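Local coordinates for DNA polymerase III, gamma subunit-related protein (Thermotoga maritima, PDB 2GNO) that probably binds DNA, and in its domain make-up resembles the AAA+ clamp-loader subunits of DNA polymerase III, at residues S268-I273 / L291-E296; K194-V199 / T233-G238; T8-I13 / V42-P47; D72-S77 / K84-H89. All blocks are in the same frame, centred on the assembly; numbering follows the deposited sequence. Where two conformers were deposited one is given.

In the fold
Read from the N terminus, the four contacts follow one another in series; none nests inside or crosses another. Contact 3 comes first, bringing the end of helix 30-43 back against helix 5-14 after the chain has made strand 19-24. Contact 4 closes the short loop between helix 64-74 and strand 84-88 of the parallel sheet. These two touch through Glu-43 and Tyr-85, their centres about 15 Å apart. In the all-helical part farther along, contact 2 joins segment 194-199 to the end of helix 225-235, and contact 1 pairs helices 261-274 and 283-298. Contacts 1 and 2 do not touch, their centres lying about 20 Å apart, and contact 1 lies about 45 Å from contact 3, centre to centre.

Contact 1 (S268-I273 / L291-E296); sequences SFLDSI and LAIHRE
Phe-269 and Leu-270 of helix 261-274 meet Ile-293 of helix 283-298 where these two successive helices of the C-terminal domain, running in roughly opposite directions, pack side by side. Ile-293 is the one side chain of its segment to touch the other, and it meets two neighbours there. Its two ends are divided between them. CD1 goes to the phenylalanine, coming 3.6 Å from CD2 of the Phe-269 ring at a slant that is neither over the face nor square to the edge, with CE2 a little farther away. The branch methyl CG2 turns to Leu-270, where it lies 4.3 Å from CD1, a looser touch.

The Phe-269 ring gets to this position because CG is anti to the backbone N (chi1 174°), which throws it out toward helix 283-298. One face is backed by Ile-273, one helical turn on, whose CD1 sits 3.8 Å above the ring plane, near the rim. Along helix 283-298 the same ring also packs on Asn-289 and Ile-290. Trp-258, from a loop, touches both Leu-270 and Ile-293 and so borders the same apolar patch, while Leu-253 of helix 239-254 lies against Leu-270.

On the far side of helix 261-274, Ser-272 OG bonds back to Ser-268 O at 2.8 Å, so that this carbonyl takes the hydroxyl and the Ser-272 amide from opposite faces of its plane. No hydrogen bond or charge pair spans the two segments. Their fit therefore rests on van der Waals contact and on the partial shielding of these groups from water.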
loop_
_atom_site.group_PDB
_atom_site.type_symbol
_atom_site.label_atom_id
_atom_site.label_comp_id
_atom_site.label_asym_id
_atom_site.label_seq_id
_atom_site.Cartn_x
_atom_site.Cartn_y
_atom_site.Cartn_z
ATOM N N SER A 268 5.674 20.802 9.519
ATOM C CA SER A 268 4.274 21.040 9.897
ATOM C C SER A 268 3.387 21.183 8.680
ATOM O O SER A 268 2.259 20.707 8.691
ATOM C CB SER A 268 4.134 22.277 10.789
ATOM O OG SER A 268 4.760 22.044 12.030
ATOM N N PHE A 269 3.902 21.846 7.644
ATOM C CA PHE A 269 3.185 22.016 6.379
ATOM C C PHE A 269 3.056 20.661 5.668
ATOM O O PHE A 269 1.957 20.259 5.299
ATOM C CB PHE A 269 3.899 23.049 5.507
ATOM C CG PHE A 269 3.321 23.205 4.132
ATOM C CD1 PHE A 269 2.159 23.935 3.935
ATOM C CD2 PHE A 269 3.980 22.682 3.015
ATOM C CE1 PHE A 269 1.640 24.104 2.652
ATOM C CE2 PHE A 269 3.456 22.838 1.741
ATOM C CZ PHE A 269 2.297 23.560 1.559
ATOM N N LEU A 270 4.166 19.941 5.529
ATOM C CA LEU A 270 4.173 18.609 4.892
ATOM C C LEU A 270 3.231 17.631 5.613
ATOM O O LEU A 270 2.435 16.948 4.948
ATOM C CB LEU A 270 5.607 18.060 4.812
ATOM C CG LEU A 270 6.586 18.794 3.877
ATOM C CD1 LEU A 270 8.040 18.407 4.158
ATOM C CD2 LEU A 270 6.241 18.580 2.438
ATOM N N ASP A 271 3.292 17.585 6.951
ATOM C CA ASP A 271 2.389 16.712 7.743
ATOM C C ASP A 271 0.921 17.047 7.499
ATOM O O ASP A 271 0.086 16.144 7.428
ATOM C CB ASP A 271 2.628 16.798 9.273
ATOM C CG ASP A 271 3.851 16.020 9.761
ATOM O OD1 ASP A 271 4.423 15.184 9.026
ATOM O OD2 ASP A 271 4.217 16.222 10.940
ATOM N N SER A 272 0.617 18.339 7.412
ATOM C CA SER A 272 -0.746 18.820 7.169
ATOM C C SER A 272 -1.327 18.389 5.829
ATOM O O SER A 272 -2.505 18.040 5.774
ATOM C CB SER A 272 -0.816 20.348 7.281
ATOM O OG SER A 272 -0.538 20.755 8.608
ATOM N N ILE A 273 -0.502 18.391 4.778
ATOM C CA ILE A 273 -0.922 18.011 3.407
ATOM C C ILE A 273 -1.537 16.622 3.353
ATOM O O ILE A 273 -2.502 16.397 2.628
ATOM C CB ILE A 273 0.272 18.020 2.377
ATOM C CG1 ILE A 273 0.961 19.393 2.282
ATOM C CG2 ILE A 273 -0.176 17.556 0.961
ATOM C CD1 ILE A 273 0.082 20.537 2.027
ATOM N N LEU A 291 7.860 20.858 -3.470
ATOM C CA LEU A 291 9.029 20.741 -4.335
ATOM C C LEU A 291 10.067 21.803 -4.021
ATOM O O LEU A 291 11.272 21.499 -4.019
ATOM C CB LEU A 291 8.625 20.829 -5.804
ATOM C CG LEU A 291 7.844 19.673 -6.371
ATOM C CD1 LEU A 291 7.411 19.997 -7.791
ATOM C CD2 LEU A 291 8.667 18.385 -6.352
ATOM N N ALA A 292 9.613 23.031 -3.766
ATOM C CA ALA A 292 10.508 24.121 -3.390
ATOM C C ALA A 292 11.129 23.798 -2.050
ATOM O O ALA A 292 12.318 24.020 -1.869
ATOM C CB ALA A 292 9.773 25.453 -3.317
ATOM N N ILE A 293 10.325 23.272 -1.110
ATOM C CA ILE A 293 10.836 22.875 0.205
ATOM C C ILE A 293 11.972 21.857 0.036
ATOM O O ILE A 293 13.037 22.005 0.639
ATOM C CB ILE A 293 9.685 22.293 1.112
ATOM C CG1 ILE A 293 8.778 23.433 1.604
ATOM C CG2 ILE A 293 10.240 21.566 2.334
ATOM C CD1 ILE A 293 7.430 22.964 2.206
ATOM N N HIS A 294 11.721 20.839 -0.772
ATOM C CA HIS A 294 12.683 19.773 -1.040
ATOM C C HIS A 294 13.958 20.266 -1.728
ATOM O O HIS A 294 15.066 19.920 -1.311
ATOM C CB HIS A 294 12.025 18.681 -1.880
ATOM C CG HIS A 294 12.956 17.564 -2.262
ATOM N ND1 HIS A 294 13.433 16.645 -1.350
ATOM C CD2 HIS A 294 13.463 17.200 -3.464
ATOM C CE1 HIS A 294 14.202 15.771 -1.976
ATOM N NE2 HIS A 294 14.246 16.094 -3.256
ATOM N N ARG A 295 13.774 21.062 -2.776
ATOM C CA ARG A 295 14.872 21.647 -3.536
ATOM C C ARG A 295 15.783 22.499 -2.660
ATOM O O ARG A 295 17.006 22.360 -2.720
ATOM C CB ARG A 295 14.321 22.476 -4.690
ATOM C CG ARG A 295 15.365 23.231 -5.509
ATOM C CD ARG A 295 14.688 23.984 -6.591
ATOM N NE ARG A 295 15.610 24.828 -7.393
ATOM C CZ ARG A 295 16.380 24.386 -8.392
ATOM N NH1 ARG A 295 16.375 23.111 -8.754
ATOM N NH2 ARG A 295 17.137 25.242 -9.071
ATOM N N GLU A 296 15.201 23.359 -1.838
ATOM C CA GLU A 296 15.989 24.228 -0.979
ATOM C C GLU A 296 16.638 23.461 0.170
ATOM O O GLU A 296 17.751 23.809 0.570
ATOM C CB GLU A 296 15.166 25.442 -0.524
ATOM C CG GLU A 296 14.559 26.263 -1.715
ATOM C CD GLU A 296 15.584 26.806 -2.745
ATOM O OE1 GLU A 296 16.745 27.090 -2.383
ATOM O OE2 GLU A 296 15.191 26.963 -3.923
#

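Contact 2 (K194-V199 / T233-G238); sequences KLLKKV and TNTITG
Ile-236 and Leu-196 have the most surface buried here, with Thr-235 next, and the contacts are apolar, nearly all carbon to carbon. Ile-236 sends CG1 and then CD1 out in an extended line (chi2 179°), and that one terminal methyl serves two partners. It lies 3.9 Å from Leu-196 CD2 and closer still, 3.5 Å, to Val-199 CG2, so it is lodged between two residues of segment 194-199. The valine methyl that receives it occupies the crowded position between its own backbone N and carbonyl carbon.

Leu-196 forks over the junction of the two residues opposite. While CD2 takes the isoleucine, CD1 goes to Thr-235, 3.9 Å from CB, with CG2 and OG1 about equally near. The threonine hydroxyl has its bond elsewhere: OG1 is paired with Gln-231 O, back along the same helix. With that bond made, the hydroxyl beside the leucine methyl already has its partner.

No hydrogen bond crosses between the segments, so their hold on each other is apolar. In segment 233-238, Thr-233 touches helix 283-298. Leu-195 packs on helices 203-219 and 166-189, so the contact joins segment 194-199, backed by those two helices, to the end of helix 225-235. Helix 239-254 touches both sides, for Val-199 and Ile-236 each rest on its Leu-244.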
loop_
_atom_site.group_PDB
_atom_site.type_symbol
_atom_site.label_atom_id
_atom_site.label_comp_id
_atom_site.label_asym_id
_atom_site.label_seq_id
_atom_site.Cartn_x
_atom_site.Cartn_y
_atom_site.Cartn_z
ATOM N N LYS A 194 8.051 10.367 -20.599
ATOM C CA LYS A 194 7.976 8.931 -20.317
ATOM C C LYS A 194 8.022 8.623 -18.827
ATOM O O LYS A 194 7.354 7.693 -18.375
ATOM C CB LYS A 194 9.102 8.178 -21.040
ATOM C CG LYS A 194 9.014 8.272 -22.556
ATOM C CD LYS A 194 10.110 7.483 -23.248
ATOM N N LEU A 195 8.828 9.386 -18.082
ATOM C CA LEU A 195 8.947 9.208 -16.646
ATOM C C LEU A 195 7.617 9.472 -15.950
ATOM O O LEU A 195 7.268 8.762 -15.009
ATOM C CB LEU A 195 10.011 10.157 -16.079
ATOM C CG LEU A 195 10.293 10.131 -14.567
ATOM C CD1 LEU A 195 10.816 8.755 -14.171
ATOM C CD2 LEU A 195 11.285 11.230 -14.159
ATOM N N LEU A 196 6.882 10.492 -16.405
ATOM C CA LEU A 196 5.576 10.833 -15.813
ATOM C C LEU A 196 4.502 9.761 -15.952
ATOM O O LEU A 196 3.527 9.769 -15.206
ATOM C CB LEU A 196 5.069 12.168 -16.351
ATOM C CG LEU A 196 5.911 13.376 -15.948
ATOM C CD1 LEU A 196 5.384 14.622 -16.644
ATOM C CD2 LEU A 196 5.938 13.554 -14.431
ATOM N N LYS A 197 4.697 8.838 -16.896
ATOM C CA LYS A 197 3.812 7.716 -17.099
ATOM C C LYS A 197 4.059 6.637 -16.024
ATOM O O LYS A 197 3.274 5.701 -15.928
ATOM C CB LYS A 197 3.996 7.150 -18.518
ATOM C CG LYS A 197 3.684 8.168 -19.635
ATOM C CD LYS A 197 3.980 7.622 -21.028
ATOM C CE LYS A 197 3.788 8.692 -22.102
ATOM N NZ LYS A 197 2.387 9.210 -22.154
ATOM N N LYS A 198 5.128 6.762 -15.222
ATOM C CA LYS A 198 5.454 5.812 -14.160
ATOM C C LYS A 198 5.304 6.344 -12.735
ATOM O O LYS A 198 5.208 5.552 -11.822
ATOM C CB LYS A 198 6.890 5.320 -14.329
ATOM C CG LYS A 198 7.196 4.598 -15.655
ATOM C CD LYS A 198 8.667 4.217 -15.693
ATOM C CE LYS A 198 9.066 3.492 -16.961
ATOM N NZ LYS A 198 8.418 2.162 -17.061
ATOM N N VAL A 199 5.259 7.664 -12.532
ATOM C CA VAL A 199 5.172 8.216 -11.165
ATOM C C VAL A 199 3.924 7.777 -10.380
ATOM O O VAL A 199 3.962 7.788 -9.152
ATOM C CB VAL A 199 5.368 9.763 -11.117
ATOM C CG1 VAL A 199 6.687 10.140 -11.780
ATOM C CG2 VAL A 199 4.213 10.504 -11.781
ATOM N N THR A 233 2.807 19.739 -14.344
ATOM C CA THR A 233 1.449 20.119 -13.990
ATOM C C THR A 233 0.483 20.134 -15.174
ATOM O O THR A 233 -0.725 20.088 -14.955
ATOM C CB THR A 233 1.396 21.450 -13.233
ATOM O OG1 THR A 233 1.949 22.487 -14.035
ATOM C CG2 THR A 233 2.149 21.348 -11.904
ATOM N N ASN A 234 1.005 20.235 -16.400
ATOM C CA ASN A 234 0.180 20.166 -17.615
ATOM C C ASN A 234 -0.162 18.705 -17.981
ATOM O O ASN A 234 -1.141 18.465 -18.677
ATOM C CB ASN A 234 0.849 20.868 -18.812
ATOM C CG ASN A 234 0.861 22.402 -18.690
ATOM O OD1 ASN A 234 0.193 22.995 -17.832
ATOM N ND2 ASN A 234 1.623 23.047 -19.572
ATOM N N THR A 235 0.645 17.751 -17.513
ATOM C CA THR A 235 0.446 16.316 -17.760
ATOM C C THR A 235 -0.332 15.626 -16.633
ATOM O O THR A 235 -1.192 14.796 -16.896
ATOM C CB THR A 235 1.818 15.616 -17.920
ATOM O OG1 THR A 235 2.520 16.194 -19.031
ATOM C CG2 THR A 235 1.671 14.123 -18.137
ATOM N N ILE A 236 -0.035 15.978 -15.385
ATOM C CA ILE A 236 -0.682 15.368 -14.228
ATOM C C ILE A 236 -1.597 16.387 -13.530
ATOM O O ILE A 236 -1.118 17.306 -12.872
ATOM C CB ILE A 236 0.393 14.786 -13.299
ATOM C CG1 ILE A 236 1.144 13.659 -14.064
ATOM C CG2 ILE A 236 -0.255 14.309 -11.994
ATOM C CD1 ILE A 236 2.234 12.996 -13.326
ATOM N N THR A 237 -2.913 16.176 -13.658
ATOM C CA THR A 237 -3.944 17.077 -13.118
ATOM C C THR A 237 -5.020 16.346 -12.301
ATOM O O THR A 237 -5.097 15.121 -12.327
ATOM C CB THR A 237 -4.678 17.712 -14.303
ATOM O OG1 THR A 237 -5.267 16.659 -15.071
ATOM C CG2 THR A 237 -3.717 18.500 -15.211
ATOM N N GLY A 238 -5.858 17.118 -11.606
ATOM C CA GLY A 238 -6.966 16.589 -10.793
ATOM C C GLY A 238 -6.577 15.545 -9.766
ATOM O O GLY A 238 -5.607 15.749 -9.018
#

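Contact 3 (T8-I13 / V42-P47); sequences TLKRII and VEKFPP
Lys-10 and Lys-44 come together beside one aromatic ring, that of Tyr-41 in helix 30-43: Lys-44 makes a cation-pi interaction with it, and Lys-10 packs on it as well. The other ring here, Phe-45, looks away from helix 5-14 and carries Pro-46 CD 3.4 Å above one face, toward the rim. The two lysine chains cross at about a right angle, CE of Lys-10 lying 3.8 Å from CE of Lys-44.

Lys-10 runs extended over the end of helix 30-43, its CG anti to the backbone N (chi1 -179°), and bends only at the last torsion. On the way its CG and CD pass Val-42 CA, and CE comes 3.6 Å from Val-42 O. Deeper in, Val-42 pushes CG2 against helix 5-14, 3.9 Å from Ile-13 CD1 and nearly as close to Lys-10 CA. Ile-13 in turn rests on Ile-21 of strand 19-24.

An alanine at Lys-10 would strip the methylenes from beside Val-42, and the likely results are a gap over that helix end and a Glu-14 carboxylate left without its mate.

The ammonium groups, Lys-10 NZ and Lys-44 NZ, stand 5.6 Å apart with like charge. The salt bridge from Lys-10 to Glu-14 and the Tyr-41 ring in contact with Lys-44 would probably ease that repulsion, which is consistent with the chains meeting through their hydrocarbon.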
loop_
_atom_site.group_PDB
_atom_site.type_symbol
_atom_site.label_atom_id
_atom_site.label_comp_id
_atom_site.label_asym_id
_atom_site.label_seq_id
_atom_site.Cartn_x
_atom_site.Cartn_y
_atom_site.Cartn_z
ATOM N N THR A 8 0.632 -20.924 12.190
ATOM C CA THR A 8 -0.274 -20.768 13.335
ATOM C C THR A 8 -1.703 -20.588 12.822
ATOM O O THR A 8 -2.625 -21.226 13.326
ATOM C CB THR A 8 0.171 -19.611 14.235
ATOM O OG1 THR A 8 1.514 -19.860 14.682
ATOM C CG2 THR A 8 -0.741 -19.479 15.453
ATOM N N LEU A 9 -1.856 -19.736 11.805
ATOM C CA LEU A 9 -3.137 -19.502 11.140
ATOM C C LEU A 9 -3.721 -20.752 10.508
ATOM O O LEU A 9 -4.920 -20.999 10.625
ATOM C CB LEU A 9 -3.001 -18.446 10.025
ATOM C CG LEU A 9 -3.030 -16.983 10.421
ATOM C CD1 LEU A 9 -2.655 -16.095 9.263
ATOM C CD2 LEU A 9 -4.406 -16.632 10.954
ATOM N N LYS A 10 -2.872 -21.491 9.797
ATOM C CA LYS A 10 -3.241 -22.735 9.126
ATOM C C LYS A 10 -3.916 -23.717 10.076
ATOM O O LYS A 10 -4.949 -24.300 9.740
ATOM C CB LYS A 10 -1.989 -23.372 8.475
ATOM C CG LYS A 10 -2.254 -24.668 7.726
ATOM C CD LYS A 10 -1.021 -25.173 7.036
ATOM C CE LYS A 10 -1.259 -26.509 6.351
ATOM N NZ LYS A 10 -1.708 -27.582 7.261
ATOM N N ARG A 11 -3.333 -23.863 11.262
ATOM C CA ARG A 11 -3.837 -24.752 12.303
ATOM C C ARG A 11 -5.187 -24.298 12.863
ATOM O O ARG A 11 -6.087 -25.125 13.076
ATOM C CB ARG A 11 -2.814 -24.851 13.423
ATOM C CG ARG A 11 -1.469 -25.405 12.959
ATOM N N ILE A 12 -5.303 -22.988 13.098
ATOM C CA ILE A 12 -6.535 -22.359 13.592
ATOM C C ILE A 12 -7.638 -22.581 12.558
ATOM O O ILE A 12 -8.765 -22.933 12.920
ATOM C CB ILE A 12 -6.317 -20.842 13.858
ATOM C CG1 ILE A 12 -5.400 -20.661 15.079
ATOM C CG2 ILE A 12 -7.653 -20.125 14.125
ATOM C CD1 ILE A 12 -4.921 -19.242 15.330
ATOM N N ILE A 13 -7.292 -22.361 11.284
ATOM C CA ILE A 13 -8.201 -22.556 10.157
ATOM C C ILE A 13 -8.644 -24.004 9.985
ATOM O O ILE A 13 -9.829 -24.254 9.754
ATOM C CB ILE A 13 -7.585 -22.044 8.815
ATOM C CG1 ILE A 13 -7.582 -20.518 8.797
ATOM C CG2 ILE A 13 -8.413 -22.528 7.574
ATOM C CD1 ILE A 13 -6.805 -19.901 7.661
ATOM N N VAL A 42 -2.381 -22.658 3.241
ATOM C CA VAL A 42 -3.224 -23.644 3.914
ATOM C C VAL A 42 -3.508 -24.856 3.028
ATOM O O VAL A 42 -3.460 -25.981 3.494
ATOM C CB VAL A 42 -4.589 -23.034 4.334
ATOM C CG1 VAL A 42 -5.565 -24.096 4.912
ATOM C CG2 VAL A 42 -4.402 -21.921 5.337
ATOM N N GLU A 43 -3.809 -24.616 1.758
ATOM C CA GLU A 43 -4.192 -25.652 0.838
ATOM C C GLU A 43 -3.057 -26.362 0.119
ATOM O O GLU A 43 -3.291 -27.425 -0.445
ATOM C CB GLU A 43 -5.134 -25.052 -0.204
ATOM C CG GLU A 43 -6.399 -24.391 0.368
ATOM C CD GLU A 43 -7.453 -25.369 0.866
ATOM O OE1 GLU A 43 -7.390 -26.560 0.536
ATOM O OE2 GLU A 43 -8.373 -24.911 1.564
ATOM N N LYS A 44 -1.854 -25.778 0.125
ATOM C CA LYS A 44 -0.688 -26.333 -0.554
ATOM C C LYS A 44 -0.998 -26.558 -2.012
ATOM O O LYS A 44 -0.649 -27.595 -2.581
ATOM C CB LYS A 44 -0.199 -27.636 0.109
ATOM C CG LYS A 44 0.022 -27.548 1.610
ATOM C CD LYS A 44 0.978 -26.449 1.974
ATOM C CE LYS A 44 1.218 -26.420 3.447
ATOM N NZ LYS A 44 2.014 -25.232 3.841
ATOM N N PHE A 45 -1.695 -25.595 -2.600
ATOM C CA PHE A 45 -2.084 -25.665 -3.989
ATOM C C PHE A 45 -2.413 -24.222 -4.373
ATOM O O PHE A 45 -2.949 -23.490 -3.546
ATOM C CB PHE A 45 -3.304 -26.573 -4.160
ATOM C CG PHE A 45 -3.488 -27.088 -5.557
ATOM C CD1 PHE A 45 -2.805 -28.227 -5.970
ATOM C CD2 PHE A 45 -4.353 -26.466 -6.443
ATOM C CE1 PHE A 45 -2.951 -28.728 -7.246
ATOM C CE2 PHE A 45 -4.504 -26.961 -7.730
ATOM C CZ PHE A 45 -3.805 -28.086 -8.135
ATOM N N PRO A 46 -2.100 -23.795 -5.607
ATOM C CA PRO A 46 -2.411 -22.408 -5.980
ATOM C C PRO A 46 -3.928 -22.168 -6.162
ATOM O O PRO A 46 -4.654 -23.110 -6.452
ATOM C CB PRO A 46 -1.659 -22.223 -7.288
ATOM C CG PRO A 46 -0.901 -23.428 -7.488
ATOM C CD PRO A 46 -1.485 -24.511 -6.733
ATOM N N PRO A 47 -4.404 -20.928 -5.943
ATOM C CA PRO A 47 -5.834 -20.607 -6.021
ATOM C C PRO A 47 -6.520 -20.352 -7.361
ATOM O O PRO A 47 -6.107 -19.472 -8.089
ATOM C CB PRO A 47 -5.916 -19.317 -5.188
ATOM C CG PRO A 47 -4.624 -18.662 -5.394
ATOM C CD PRO A 47 -3.624 -19.770 -5.458
#

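Contact 4 (D72-S77 / K84-H89); sequences DFLNYS and KYVIVH
Lys-84 NZ is gripped by two backbone carbonyls and lies over the face of a ring. It donates to Phe-73 O at 2.7 Å, at a C=O...N angle of 154° and somewhat tilted from the carbonyl plane, and to Tyr-76 O at 2.9 Å, this time from above the carbonyl plane. The same nitrogen stands 4.1 Å from the centroid of the Phe-73 ring, only 6° off its normal, a clear cation-pi contact, and CE beside it adds a CH-pi contact over that face. A bend at chi3 (-78°) folds the lysine over the ring and turns its tip in toward the carbonyls; lower down, CG passes 3.4 Å from Phe-73 CE2.

With a methionine in place of Lys-84, both carbonyls would probably lose their shared donor, the ring its cation, and the chain at 75-77 would be less firmly tied to the strand.

Farther along the strand, Val-86 CG2 is wedged between two residues of the helix, 3.5 Å from Leu-74 CD2 and 3.8 Å from Phe-73 CD2. Tyr-85, between Lys-84 and Val-86 in sequence, points to the other side of the sheet, where its OH bonds to Glu-43. Leu-74 also packs on strand 113-119, and Phe-73 on Leu-53 of strand 52-55. Helix 64-74 thus packs against strands 52-55, 84-88 and 113-119 as the connection of a beta-alpha-beta crossover, the repeating unit of P-loop NTPase folds such as AAA+ domains.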
loop_
_atom_site.group_PDB
_atom_site.type_symbol
_atom_site.label_atom_id
_atom_site.label_comp_id
_atom_site.label_asym_id
_atom_site.label_seq_id
_atom_site.Cartn_x
_atom_site.Cartn_y
_atom_site.Cartn_z
ATOM N N ASP A 72 -22.795 -13.861 -2.447
ATOM C CA ASP A 72 -23.144 -14.756 -3.571
ATOM C C ASP A 72 -22.026 -15.782 -3.773
ATOM O O ASP A 72 -22.298 -16.969 -3.948
ATOM C CB ASP A 72 -23.357 -13.981 -4.871
ATOM C CG ASP A 72 -23.962 -14.858 -5.994
ATOM N N PHE A 73 -20.774 -15.308 -3.704
ATOM C CA PHE A 73 -19.586 -16.140 -3.859
ATOM C C PHE A 73 -19.524 -17.204 -2.758
ATOM O O PHE A 73 -19.253 -18.372 -3.050
ATOM C CB PHE A 73 -18.328 -15.251 -3.860
ATOM C CG PHE A 73 -17.018 -16.004 -3.969
ATOM C CD1 PHE A 73 -16.537 -16.424 -5.212
ATOM C CD2 PHE A 73 -16.244 -16.229 -2.847
ATOM C CE1 PHE A 73 -15.326 -17.093 -5.314
ATOM C CE2 PHE A 73 -15.045 -16.896 -2.942
ATOM C CZ PHE A 73 -14.591 -17.337 -4.179
ATOM N N LEU A 74 -19.781 -16.812 -1.507
ATOM C CA LEU A 74 -19.758 -17.769 -0.393
ATOM C C LEU A 74 -20.885 -18.826 -0.401
ATOM O O LEU A 74 -20.757 -19.835 0.280
ATOM C CB LEU A 74 -19.743 -17.063 0.963
ATOM C CG LEU A 74 -18.510 -16.270 1.356
ATOM C CD1 LEU A 74 -18.788 -15.540 2.665
ATOM C CD2 LEU A 74 -17.285 -17.162 1.461
ATOM N N ASN A 75 -21.965 -18.619 -1.152
ATOM C CA ASN A 75 -23.057 -19.619 -1.200
ATOM C C ASN A 75 -22.776 -20.953 -1.925
ATOM O O ASN A 75 -23.582 -21.884 -1.790
ATOM C CB ASN A 75 -24.374 -18.993 -1.707
ATOM C CG ASN A 75 -24.981 -18.019 -0.714
ATOM O OD1 ASN A 75 -24.723 -18.087 0.495
ATOM N ND2 ASN A 75 -25.823 -17.116 -1.218
ATOM N N TYR A 76 -21.662 -21.022 -2.663
ATOM C CA TYR A 76 -21.233 -22.205 -3.408
ATOM C C TYR A 76 -19.965 -22.808 -2.811
ATOM O O TYR A 76 -19.168 -22.100 -2.197
ATOM C CB TYR A 76 -20.932 -21.818 -4.861
ATOM C CG TYR A 76 -22.121 -21.266 -5.618
ATOM C CD1 TYR A 76 -22.405 -19.905 -5.609
ATOM C CD2 TYR A 76 -22.954 -22.107 -6.349
ATOM C CE1 TYR A 76 -23.498 -19.394 -6.306
ATOM C CE2 TYR A 76 -24.048 -21.611 -7.049
ATOM C CZ TYR A 76 -24.315 -20.255 -7.027
ATOM O OH TYR A 76 -25.397 -19.768 -7.722
ATOM N N SER A 77 -19.791 -24.119 -2.989
ATOM C CA SER A 77 -18.603 -24.808 -2.506
ATOM C C SER A 77 -17.364 -24.556 -3.366
ATOM O O SER A 77 -17.483 -24.157 -4.530
ATOM C CB SER A 77 -18.845 -26.325 -2.509
ATOM O OG SER A 77 -19.904 -26.678 -1.650
ATOM N N LYS A 84 -13.181 -22.332 0.818
ATOM C CA LYS A 84 -13.346 -21.178 -0.078
ATOM C C LYS A 84 -12.854 -19.962 0.731
ATOM O O LYS A 84 -13.148 -19.850 1.919
ATOM C CB LYS A 84 -14.798 -21.045 -0.505
ATOM C CG LYS A 84 -15.104 -19.780 -1.213
ATOM C CD LYS A 84 -16.456 -19.796 -1.907
ATOM C CE LYS A 84 -16.423 -20.556 -3.193
ATOM N NZ LYS A 84 -17.648 -20.329 -3.999
ATOM N N TYR A 85 -12.146 -19.048 0.081
ATOM C CA TYR A 85 -11.557 -17.895 0.749
ATOM C C TYR A 85 -12.000 -16.560 0.180
ATOM O O TYR A 85 -12.145 -16.439 -1.012
ATOM C CB TYR A 85 -10.035 -17.960 0.624
ATOM C CG TYR A 85 -9.427 -19.183 1.265
ATOM C CD1 TYR A 85 -9.451 -20.417 0.614
ATOM C CD2 TYR A 85 -8.777 -19.102 2.488
ATOM C CE1 TYR A 85 -8.921 -21.541 1.194
ATOM C CE2 TYR A 85 -8.249 -20.237 3.095
ATOM C CZ TYR A 85 -8.331 -21.457 2.431
ATOM O OH TYR A 85 -7.789 -22.600 2.943
ATOM N N VAL A 86 -12.245 -15.581 1.047
ATOM C CA VAL A 86 -12.588 -14.235 0.616
ATOM C C VAL A 86 -11.573 -13.304 1.265
ATOM O O VAL A 86 -11.425 -13.328 2.473
ATOM C CB VAL A 86 -14.017 -13.794 1.024
ATOM C CG1 VAL A 86 -14.244 -12.321 0.681
ATOM C CG2 VAL A 86 -15.048 -14.652 0.355
ATOM N N ILE A 87 -10.890 -12.483 0.458
ATOM C CA ILE A 87 -9.907 -11.533 0.949
ATOM C C ILE A 87 -10.461 -10.121 0.780
ATOM O O ILE A 87 -10.852 -9.746 -0.319
ATOM C CB ILE A 87 -8.586 -11.691 0.218
ATOM C CG1 ILE A 87 -8.055 -13.124 0.413
ATOM C CG2 ILE A 87 -7.575 -10.685 0.738
ATOM C CD1 ILE A 87 -7.056 -13.523 -0.596
ATOM N N VAL A 88 -10.542 -9.366 1.871
ATOM C CA VAL A 88 -11.055 -7.979 1.815
ATOM C C VAL A 88 -9.906 -7.115 2.305
ATOM O O VAL A 88 -9.605 -7.115 3.492
ATOM C CB VAL A 88 -12.263 -7.769 2.709
ATOM C CG1 VAL A 88 -12.815 -6.326 2.548
ATOM C CG2 VAL A 88 -13.334 -8.819 2.400
ATOM N N HIS A 89 -9.276 -6.383 1.394
ATOM C CA HIS A 89 -8.127 -5.546 1.761
ATOM C C HIS A 89 -8.531 -4.218 2.359
ATOM O O HIS A 89 -9.460 -3.590 1.855
ATOM C CB HIS A 89 -7.260 -5.256 0.547
ATOM C CG HIS A 89 -6.609 -6.473 -0.051
ATOM N ND1 HIS A 89 -5.758 -7.278 0.666
ATOM C CD2 HIS A 89 -6.556 -6.924 -1.322
ATOM C CE1 HIS A 89 -5.288 -8.231 -0.112
ATOM N NE2 HIS A 89 -5.742 -8.028 -1.332
#